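PDB 3EF4: blue copper protein from Hyphomicrobium denitrificans, which binds a single copper ion in a cupredoxin fold and probably carries electrons between redox partners in the periplasm. Local coordinates for residues H3-R8 with F19-K25; E72-V76 with P96-I102; M85-L90 with R114-I119. All coordinates share one frame; numbering follows the deposited sequence. Where two conformers were deposited one is given.

Contact 1. Residues H3-R8 with F19-K25; sequences HIVEMR and FQPGFVK. With PO4 (phosphate ion), chain E; PO4 (phosphate ion), chain F.
Met-7 and Phe-19 face each other as an antiparallel non-hydrogen-bonded pair, their side chains running next to one another in the same direction into the protein interior. Methylene CG of Met-7 does the touching, 3.5 Å from CE1 of the ring, while in the conformer given SD lies 5.1 Å from the ring centroid at the ring's edge, a Met-aromatic contact. Both residues turn CG away from their own carbonyl carbon (chi1 -67° in Met-7, and much the same in Phe-19), which keeps the two chains alongside. CG1 of Val-5 meets CB of Phe-19 at 3.7 Å, the two side chains crossing at a slant.

The neighbouring pair, Glu-6 and Gln-20, is hydrogen-bonded, with Glu-6 N to Gln-20 O at 2.8 Å and a return bond from Gln-20 N. Their side chains occupy the opposite, more open face. There Arg-8 presents NH2 to the syn lone pair of Glu-6 OE1 in a nearly straight salt bridge (3.0 Å, 170°), and its CD passes close to Gln-20 OE1, the guanidinium and amide planes being 65° apart.

Beyond the cis peptide before Pro-21 the strands separate. A water bridges Ile-4 O and Gln-20 O, and His-3 crosses Val-24 obliquely, its ND1 giving a 2.9 Å bond to O2 of one phosphate while NE2 holds the second phosphate, both probably from the crystallisation liquor. Strands 2-8 and 18-26 form the N-terminal beta hairpin of a cupredoxin beta sandwich; its inner face borders the copper ligands, Phe-19 touching Met-87 and Met-7 touching His-41, and its other face carries the polar groups.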
loop_
_atom_site.group_PDB
_atom_site.type_symbol
_atom_site.label_atom_id
_atom_site.label_comp_id
_atom_site.label_asym_id
_atom_site.label_seq_id
_atom_site.Cartn_x
_atom_site.Cartn_y
_atom_site.Cartn_z
ATOM N N HIS A 3 6.518 11.109 -0.861
ATOM C CA HIS A 3 5.078 10.952 -0.955
ATOM C C HIS A 3 4.616 10.510 0.424
ATOM O O HIS A 3 5.352 9.740 1.064
ATOM C CB HIS A 3 4.658 9.948 -1.981
ATOM C CG HIS A 3 5.005 10.363 -3.355
ATOM N ND1 HIS A 3 4.040 10.817 -4.221
ATOM C CD2 HIS A 3 6.180 10.446 -3.995
ATOM C CE1 HIS A 3 4.624 11.133 -5.359
ATOM N NE2 HIS A 3 5.919 10.917 -5.255
ATOM N N ILE A 4 3.468 10.990 0.849
ATOM C CA ILE A 4 2.915 10.671 2.168
ATOM C C ILE A 4 1.656 9.851 2.032
ATOM O O ILE A 4 0.784 10.175 1.213
ATOM C CB ILE A 4 2.582 11.986 2.917
ATOM C CG1 ILE A 4 3.806 12.888 3.047
ATOM C CG2 ILE A 4 1.984 11.638 4.283
ATOM C CD1 ILE A 4 4.937 12.312 3.872
ATOM N N VAL A 5 1.564 8.795 2.845
ATOM C CA VAL A 5 0.335 8.030 2.954
ATOM C C VAL A 5 -0.081 8.036 4.400
ATOM O O VAL A 5 0.661 7.626 5.280
ATOM C CB VAL A 5 0.552 6.600 2.458
ATOM C CG1 VAL A 5 -0.692 5.770 2.709
ATOM C CG2 VAL A 5 0.932 6.634 0.992
ATOM N N GLU A 6 -1.259 8.573 4.669
ATOM C CA GLU A 6 -1.771 8.606 6.014
ATOM C C GLU A 6 -2.500 7.320 6.414
ATOM O O GLU A 6 -3.237 6.754 5.603
ATOM C CB GLU A 6 -2.769 9.766 6.163
ATOM C CG GLU A 6 -2.169 11.129 5.937
ATOM C CD GLU A 6 -3.130 12.262 6.307
ATOM O OE1 GLU A 6 -4.343 11.957 6.450
ATOM O OE2 GLU A 6 -2.627 13.387 6.446
ATOM N N MET A 7 -2.275 6.881 7.654
ATOM C CA MET A 7 -3.030 5.787 8.256
ATOM C C MET A 7 -4.248 6.361 8.993
ATOM O O MET A 7 -4.015 7.098 9.981
ATOM C CB MET A 7 -2.030 4.952 9.084
ATOM C CG MET A 7 -1.035 4.277 8.156
ATOM S SD MET A 7 0.285 3.265 8.819
ATOM C CE MET A 7 1.270 4.495 9.661
ATOM N N ARG A 8 -5.453 6.049 8.536
ATOM C CA ARG A 8 -6.655 6.742 9.037
ATOM C C ARG A 8 -7.762 5.762 9.440
ATOM O O ARG A 8 -8.037 4.766 8.812
ATOM C CB ARG A 8 -7.224 7.693 7.986
ATOM C CG ARG A 8 -6.265 8.813 7.611
ATOM C CD ARG A 8 -6.916 9.842 6.747
ATOM N NE ARG A 8 -7.969 10.574 7.462
ATOM C CZ ARG A 8 -7.953 11.812 7.874
ATOM N NH1 ARG A 8 -9.067 12.245 8.494
ATOM N NH2 ARG A 8 -6.918 12.612 7.737
ATOM N N PHE A 19 -5.741 3.609 4.109
ATOM C CA PHE A 19 -4.583 4.379 3.750
ATOM C C PHE A 19 -5.013 5.485 2.793
ATOM O O PHE A 19 -5.745 5.214 1.837
ATOM C CB PHE A 19 -3.559 3.466 3.059
ATOM C CG PHE A 19 -2.843 2.493 3.944
ATOM C CD1 PHE A 19 -1.867 2.855 4.849
ATOM C CD2 PHE A 19 -3.151 1.151 3.869
ATOM C CE1 PHE A 19 -1.225 1.923 5.626
ATOM C CE2 PHE A 19 -2.506 0.218 4.628
ATOM C CZ PHE A 19 -1.521 0.601 5.532
ATOM N N GLN A 20 -4.582 6.696 3.039
ATOM C CA GLN A 20 -4.952 7.828 2.214
ATOM C C GLN A 20 -3.701 8.503 1.664
ATOM O O GLN A 20 -2.920 9.070 2.467
ATOM C CB GLN A 20 -5.768 8.838 3.028
ATOM C CG GLN A 20 -6.283 9.968 2.138
ATOM C CD GLN A 20 -7.594 10.527 2.639
ATOM O OE1 GLN A 20 -7.654 10.917 3.817
ATOM N NE2 GLN A 20 -8.653 10.615 1.813
ATOM N N PRO A 21 -3.483 8.457 0.357
ATOM C CA PRO A 21 -4.283 7.775 -0.670
ATOM C C PRO A 21 -4.055 6.277 -0.624
ATOM O O PRO A 21 -3.064 5.783 -0.072
ATOM C CB PRO A 21 -3.750 8.335 -1.989
ATOM C CG PRO A 21 -2.344 8.739 -1.693
ATOM C CD PRO A 21 -2.320 9.126 -0.250
ATOM N N GLY A 22 -4.967 5.519 -1.231
ATOM C CA GLY A 22 -4.865 4.101 -1.360
ATOM C C GLY A 22 -4.019 3.629 -2.534
ATOM O O GLY A 22 -3.632 2.465 -2.593
ATOM N N PHE A 23 -3.747 4.531 -3.461
ATOM C CA PHE A 23 -2.895 4.270 -4.622
ATOM C C PHE A 23 -1.948 5.461 -4.723
ATOM O O PHE A 23 -2.386 6.605 -4.636
ATOM C CB PHE A 23 -3.711 4.139 -5.896
ATOM C CG PHE A 23 -2.820 4.098 -7.120
ATOM C CD1 PHE A 23 -2.189 2.921 -7.457
ATOM C CD2 PHE A 23 -2.581 5.209 -7.912
ATOM C CE1 PHE A 23 -1.334 2.855 -8.541
ATOM C CE2 PHE A 23 -1.705 5.192 -8.974
ATOM C CZ PHE A 23 -1.060 4.000 -9.274
ATOM N N VAL A 24 -0.669 5.191 -4.913
ATOM C CA VAL A 24 0.240 6.318 -5.195
ATOM C C VAL A 24 1.275 5.866 -6.216
ATOM O O VAL A 24 1.852 4.800 -6.157
ATOM C CB VAL A 24 0.835 6.960 -3.959
ATOM C CG1 VAL A 24 1.672 5.960 -3.248
ATOM C CG2 VAL A 24 1.742 8.159 -4.254
ATOM N N LYS A 25 1.453 6.719 -7.200
ATOM C CA LYS A 25 2.435 6.581 -8.253
ATOM C C LYS A 25 3.655 7.413 -7.933
ATOM O O LYS A 25 3.573 8.610 -7.660
ATOM C CB LYS A 25 1.800 6.977 -9.603
ATOM C CG LYS A 25 2.877 7.014 -10.695
ATOM C CD LYS A 25 3.221 5.682 -11.266
ATOM C CE LYS A 25 4.185 5.694 -12.453
ATOM N NZ LYS A 25 5.306 6.660 -12.271
HETATM P P PO4 E . 1.046 11.806 -1.954
HETATM O O1 PO4 E . -0.251 12.646 -1.729
HETATM O O2 PO4 E . 1.361 11.661 -3.486
HETATM O O3 PO4 E . 2.267 12.496 -1.226
HETATM O O4 PO4 E . 0.851 10.345 -1.332
HETATM P P PO4 F . 7.378 11.922 -8.395
HETATM O O1 PO4 F . 7.111 12.799 -7.107
HETATM O O2 PO4 F . 7.280 12.837 -9.682
HETATM O O3 PO4 F . 8.817 11.289 -8.310
HETATM O O4 PO4 F . 6.299 10.774 -8.469
HETATM O O HOH W 1 -1.540 11.397 2.265
#

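Contact 2. Residues E72-V76 with P96-I102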
loop_
_atom_site.group_PDB
_atom_site.type_symbol
_atom_site.label_atom_id
_atom_site.label_comp_id
_atom_site.label_asym_id
_atom_site.label_seq_id
_atom_site.Cartn_x
_atom_site.Cartn_y
_atom_site.Cartn_z
ATOM N N GLU A 72 11.399 -0.863 -10.200
ATOM C CA GLU A 72 10.097 -0.610 -10.810
ATOM C C GLU A 72 9.159 -1.755 -10.515
ATOM O O GLU A 72 9.583 -2.920 -10.420
ATOM C CB GLU A 72 10.268 -0.474 -12.351
ATOM C CG GLU A 72 10.597 -1.814 -13.024
ATOM C CD GLU A 72 11.018 -1.859 -14.485
ATOM O OE1 GLU A 72 10.817 -0.838 -15.181
ATOM O OE2 GLU A 72 11.574 -2.902 -14.998
ATOM N N GLY A 73 7.882 -1.433 -10.395
ATOM C CA GLY A 73 6.807 -2.405 -10.212
ATOM C C GLY A 73 5.785 -1.939 -9.183
ATOM O O GLY A 73 5.791 -0.799 -8.741
ATOM N N LEU A 74 4.916 -2.856 -8.809
ATOM C CA LEU A 74 3.804 -2.624 -7.930
ATOM C C LEU A 74 4.007 -3.275 -6.592
ATOM O O LEU A 74 4.337 -4.459 -6.543
ATOM C CB LEU A 74 2.492 -3.133 -8.570
ATOM C CG LEU A 74 2.061 -2.403 -9.820
ATOM C CD1 LEU A 74 0.980 -3.194 -10.532
ATOM C CD2 LEU A 74 1.531 -1.020 -9.480
ATOM N N TYR A 75 3.755 -2.526 -5.541
ATOM C CA TYR A 75 4.035 -2.893 -4.157
ATOM C C TYR A 75 2.764 -2.751 -3.316
ATOM O O TYR A 75 2.225 -1.665 -3.175
ATOM C CB TYR A 75 5.116 -1.957 -3.619
ATOM C CG TYR A 75 6.433 -2.116 -4.307
ATOM C CD1 TYR A 75 6.722 -1.448 -5.485
ATOM C CD2 TYR A 75 7.415 -2.956 -3.784
ATOM C CE1 TYR A 75 7.950 -1.599 -6.123
ATOM C CE2 TYR A 75 8.618 -3.105 -4.400
ATOM C CZ TYR A 75 8.889 -2.441 -5.578
ATOM O OH TYR A 75 10.135 -2.582 -6.165
ATOM N N VAL A 76 2.342 -3.868 -2.766
ATOM C CA VAL A 76 1.155 -3.898 -1.918
ATOM C C VAL A 76 1.578 -3.914 -0.465
ATOM O O VAL A 76 2.380 -4.787 -0.063
ATOM C CB VAL A 76 0.281 -5.149 -2.222
ATOM C CG1 VAL A 76 -0.984 -5.097 -1.374
ATOM C CG2 VAL A 76 -0.070 -5.225 -3.684
ATOM N N PRO A 96 4.572 -0.642 -14.336
ATOM C CA PRO A 96 3.900 -1.684 -13.535
ATOM C C PRO A 96 4.196 -3.091 -14.034
ATOM O O PRO A 96 3.301 -3.799 -14.495
ATOM C CB PRO A 96 2.419 -1.360 -13.719
ATOM C CG PRO A 96 2.347 -0.754 -15.094
ATOM C CD PRO A 96 3.636 0.027 -15.244
ATOM N N VAL A 97 5.450 -3.498 -13.918
ATOM C CA VAL A 97 5.931 -4.664 -14.635
ATOM C C VAL A 97 5.294 -5.952 -14.156
ATOM O O VAL A 97 5.154 -6.938 -14.902
ATOM C CB VAL A 97 7.464 -4.745 -14.559
ATOM C CG1 VAL A 97 8.041 -3.509 -15.218
ATOM C CG2 VAL A 97 7.967 -4.914 -13.150
ATOM N N ASN A 98 4.866 -5.946 -12.877
ATOM C CA ASN A 98 4.283 -7.143 -12.269
ATOM C C ASN A 98 2.762 -7.036 -12.104
ATOM O O ASN A 98 2.149 -7.693 -11.264
ATOM C CB ASN A 98 4.934 -7.459 -10.940
ATOM C CG ASN A 98 4.758 -6.342 -9.944
ATOM O OD1 ASN A 98 4.645 -5.170 -10.329
ATOM N ND2 ASN A 98 4.702 -6.622 -8.657
ATOM N N LEU A 99 2.108 -6.243 -12.966
ATOM C CA LEU A 99 0.651 -6.125 -12.917
ATOM C C LEU A 99 -0.074 -7.466 -12.986
ATOM O O LEU A 99 -1.049 -7.645 -12.232
ATOM C CB LEU A 99 0.195 -5.184 -14.036
ATOM C CG LEU A 99 -1.324 -4.926 -14.083
ATOM C CD1 LEU A 99 -1.866 -4.308 -12.789
ATOM C CD2 LEU A 99 -1.617 -3.977 -15.265
ATOM N N ASP A 100 0.368 -8.375 -13.837
ATOM C CA ASP A 100 -0.342 -9.658 -13.967
ATOM C C ASP A 100 -0.347 -10.357 -12.610
ATOM O O ASP A 100 -1.352 -10.917 -12.197
ATOM C CB ASP A 100 0.306 -10.544 -15.024
ATOM C CG ASP A 100 0.266 -10.117 -16.452
ATOM O OD1 ASP A 100 1.075 -10.576 -17.305
ATOM O OD2 ASP A 100 -0.615 -9.316 -16.821
ATOM N N GLN A 101 0.807 -10.349 -11.938
ATOM C CA GLN A 101 0.917 -11.003 -10.633
ATOM C C GLN A 101 0.069 -10.312 -9.576
ATOM O O GLN A 101 -0.548 -11.012 -8.774
ATOM C CB GLN A 101 2.391 -11.087 -10.261
ATOM C CG GLN A 101 3.192 -12.018 -11.160
ATOM C CD GLN A 101 3.436 -11.619 -12.579
ATOM O OE1 GLN A 101 3.682 -10.457 -12.868
ATOM N NE2 GLN A 101 3.304 -12.649 -13.470
ATOM N N ILE A 102 -0.026 -8.988 -9.542
ATOM C CA ILE A 102 -0.903 -8.302 -8.574
ATOM C C ILE A 102 -2.359 -8.673 -8.843
ATOM O O ILE A 102 -3.127 -8.902 -7.903
ATOM C CB ILE A 102 -0.697 -6.794 -8.674
ATOM C CG1 ILE A 102 0.712 -6.315 -8.416
ATOM C CG2 ILE A 102 -1.695 -6.057 -7.822
ATOM C CD1 ILE A 102 1.383 -6.488 -7.126
#
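Asn-98 grips the backbone of Leu-74 with both ends of its amide, joining strand 73-78 of the cupredoxin fold to the start of helix 99-104 in the C-terminal extension. Asn-98 stands at the N-cap position, yet its side chain is turned to the strand instead of the helix: chi1 of 61° sets CG between its own backbone N and carbonyl carbon and carries the amide across to Leu-74. An asparagine suits the place because it can accept and donate side by side, as a strand edge does.

Leu-74 packs against both the turn and the helix. With CG beside its backbone N (chi1 -65°), it sends CD1 to Pro-96 CB and to Leu-99 CD1, 3.8 Å away, while its CB meets Ile-102 CG1 at 3.6 Å. Ile-102 then reaches further with CD1 to Val-76 CG2. Gly-73, at phi 138°, has backbone angles that suit glycine, and its CA lies 3.5 Å from Asn-98 OD1. At the outer end Glu-72 crosses Val-97 at about a right angle, its carboxylate end, CD first, lying against CG1 with CG a little further off.

The two hydrogen bonds of the Asn-98 amide are well formed: Leu-74 N meets a lone pair of Asn-98 OD1 at 2.8 Å, and Asn-98 ND2 points almost straight at Leu-74 O, 3.0 Å away.

Contact 3. Residues M85-L90 with R114-I119. With CU (copper (II) ion), chain D.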
loop_
_atom_site.group_PDB
_atom_site.type_symbol
_atom_site.label_atom_id
_atom_site.label_comp_id
_atom_site.label_asym_id
_atom_site.label_seq_id
_atom_site.Cartn_x
_atom_site.Cartn_y
_atom_site.Cartn_z
ATOM N N MET A 85 -10.373 -5.610 7.047
ATOM C CA MET A 85 -11.309 -4.515 6.967
ATOM C C MET A 85 -11.006 -3.655 5.770
ATOM O O MET A 85 -11.589 -2.599 5.606
ATOM C CB MET A 85 -11.254 -3.682 8.257
ATOM C CG MET A 85 -11.930 -4.356 9.443
ATOM S SD MET A 85 -11.703 -3.670 11.097
ATOM C CE MET A 85 -10.358 -4.632 11.572
ATOM N N GLY A 86 -10.075 -4.079 4.922
ATOM C CA GLY A 86 -9.837 -3.297 3.719
ATOM C C GLY A 86 -8.642 -2.381 3.755
ATOM O O GLY A 86 -8.461 -1.636 2.799
ATOM N N MET A 87 -7.805 -2.400 4.801
ATOM C CA MET A 87 -6.744 -1.415 4.902
ATOM C C MET A 87 -5.489 -1.923 4.166
ATOM O O MET A 87 -4.650 -2.629 4.679
ATOM C CB MET A 87 -6.455 -1.088 6.363
ATOM C CG MET A 87 -5.600 0.179 6.480
ATOM S SD MET A 87 -5.790 0.933 8.123
ATOM C CE MET A 87 -4.560 2.248 7.924
ATOM N N VAL A 88 -5.466 -1.556 2.880
ATOM C CA VAL A 88 -4.516 -1.980 1.887
ATOM C C VAL A 88 -4.133 -0.797 1.013
ATOM O O VAL A 88 -4.991 0.083 0.781
ATOM C CB VAL A 88 -5.001 -3.188 1.065
ATOM C CG1 VAL A 88 -6.243 -2.865 0.244
ATOM C CG2 VAL A 88 -3.924 -3.743 0.164
ATOM N N VAL A 89 -2.921 -0.727 0.533
ATOM C CA VAL A 89 -2.413 0.355 -0.299
ATOM C C VAL A 89 -1.533 -0.241 -1.374
ATOM O O VAL A 89 -0.849 -1.245 -1.172
ATOM C CB VAL A 89 -1.676 1.391 0.563
ATOM C CG1 VAL A 89 -0.520 0.760 1.359
ATOM C CG2 VAL A 89 -1.168 2.569 -0.255
ATOM N N LEU A 90 -1.518 0.424 -2.527
ATOM C CA LEU A 90 -0.780 0.010 -3.689
ATOM C C LEU A 90 0.150 1.158 -4.107
ATOM O O LEU A 90 -0.313 2.258 -4.409
ATOM C CB LEU A 90 -1.722 -0.336 -4.830
ATOM C CG LEU A 90 -1.089 -0.862 -6.137
ATOM C CD1 LEU A 90 -0.312 -2.128 -5.886
ATOM C CD2 LEU A 90 -2.142 -1.088 -7.219
ATOM N N ARG A 114 -10.979 -3.154 -2.000
ATOM C CA ARG A 114 -10.136 -1.970 -2.001
ATOM C C ARG A 114 -8.925 -2.142 -2.900
ATOM O O ARG A 114 -8.577 -1.205 -3.632
ATOM C CB ARG A 114 -9.720 -1.642 -0.573
ATOM C CG ARG A 114 -10.969 -1.373 0.310
ATOM C CD ARG A 114 -10.815 -0.027 0.871
ATOM N NE ARG A 114 -11.940 0.297 1.775
ATOM C CZ ARG A 114 -11.859 0.390 3.097
ATOM N NH1 ARG A 114 -12.953 0.729 3.768
ATOM N NH2 ARG A 114 -10.755 0.174 3.809
ATOM N N LEU A 115 -8.286 -3.300 -2.862
ATOM C CA LEU A 115 -7.134 -3.519 -3.740
ATOM C C LEU A 115 -7.582 -3.482 -5.193
ATOM O O LEU A 115 -6.870 -2.944 -6.023
ATOM C CB LEU A 115 -6.439 -4.828 -3.390
ATOM C CG LEU A 115 -5.190 -5.154 -4.233
ATOM C CD1 LEU A 115 -4.127 -4.074 -4.176
ATOM C CD2 LEU A 115 -4.633 -6.488 -3.733
ATOM N N ASP A 116 -8.742 -4.033 -5.547
ATOM C CA ASP A 116 -9.176 -3.973 -6.908
ATOM C C ASP A 116 -9.357 -2.537 -7.362
ATOM O O ASP A 116 -9.018 -2.174 -8.493
ATOM C CB ASP A 116 -10.473 -4.755 -7.103
ATOM C CG ASP A 116 -10.281 -6.243 -7.192
ATOM O OD1 ASP A 116 -9.145 -6.740 -7.100
ATOM O OD2 ASP A 116 -11.342 -6.931 -7.299
ATOM N N GLY A 117 -9.903 -1.691 -6.493
ATOM C CA GLY A 117 -10.027 -0.276 -6.808
ATOM C C GLY A 117 -8.683 0.392 -7.055
ATOM O O GLY A 117 -8.576 1.256 -7.931
ATOM N N GLU A 118 -7.703 -0.006 -6.267
ATOM C CA GLU A 118 -6.361 0.553 -6.423
ATOM C C GLU A 118 -5.681 0.070 -7.708
ATOM O O GLU A 118 -5.039 0.834 -8.451
ATOM C CB GLU A 118 -5.544 0.232 -5.172
ATOM C CG GLU A 118 -6.123 0.874 -3.937
ATOM C CD GLU A 118 -5.612 0.308 -2.645
ATOM O OE1 GLU A 118 -4.781 -0.616 -2.609
ATOM O OE2 GLU A 118 -6.083 0.853 -1.583
ATOM N N ILE A 119 -5.815 -1.202 -7.978
ATOM C CA ILE A 119 -5.247 -1.775 -9.223
ATOM C C ILE A 119 -5.810 -1.051 -10.433
ATOM O O ILE A 119 -5.081 -0.854 -11.425
ATOM C CB ILE A 119 -5.518 -3.276 -9.296
ATOM C CG1 ILE A 119 -4.802 -4.088 -8.231
ATOM C CG2 ILE A 119 -5.219 -3.789 -10.727
ATOM C CD1 ILE A 119 -5.288 -5.519 -8.099
HETATM CU CU CU D . -5.079 -0.000 10.346
#
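Strand 88-90 and helix 114-119 run nearly parallel, their axes 8.1 Å apart at an angle of 15°, so that successive helix residues facing the strand meet Gly-86, Val-88 and Leu-90 in turn. Before the strand, Met-87 is the centre of an inverse gamma turn, and its side chain leads away from the helix to the copper ion. Its SD binds copper at 2.5 Å, completing a site with His-41, Cys-79 and His-82.

Arg-114 lies along the turn. Its methylene groups pass Gly-86 O, and NH2 then gives that oxygen a weak bond of 3.1 Å. A bend at chi2 (-123°) brings the guanidinium edge to Gly-86 O; Gly-86 itself, at phi 100°, has backbone angles suited to glycine and lets the guanidinium come close to its backbone. The guanidinium is also held from elsewhere, NH1 by Thr-16 O and NH2 weakly by Met-17 O.

Val-88 and Arg-114 slide past each other in opposite directions, CG1 of the valine 3.8 Å from CB of the arginine. Branched aliphatic side chains pack between strand and helix: Leu-90 brings CD2 to within 4.1 Å of Ile-119 CG1, and its CB rests against Glu-118 CB.

Glu-118 is buried, its extended chain placing OE2 2.7 Å from Val-88 O. Two oxygens so close suggest that the carboxyl group holds a proton, and burial beside a backbone carbonyl would probably favour that form, whereas Arg-114 keeps its charge end among the carbonyls at the turn.

In the fold
All three contacts reach one sheet but sit differently in it. Contact 3 is the buried one, whereas contacts 1 and 2 are partly buried and lie on opposite sides of the chain's centre, about 17 Å apart between centres. Contact 1 pairs strand with strand through backbone bonds; the other two set a helix or its start against a strand, with side chains doing most of the work. Strand 88-93 links them: Leu-90 probably exchanges backbone bonds with Gly-22 and Val-24 of contact 1, while Val-88 and Leu-90 pack on Val-76 of contact 2, whose Ile-102 meets Ile-119. Charged and phosphate-bound groups mark contact 1's outer face; copper ligation belongs to contact 3.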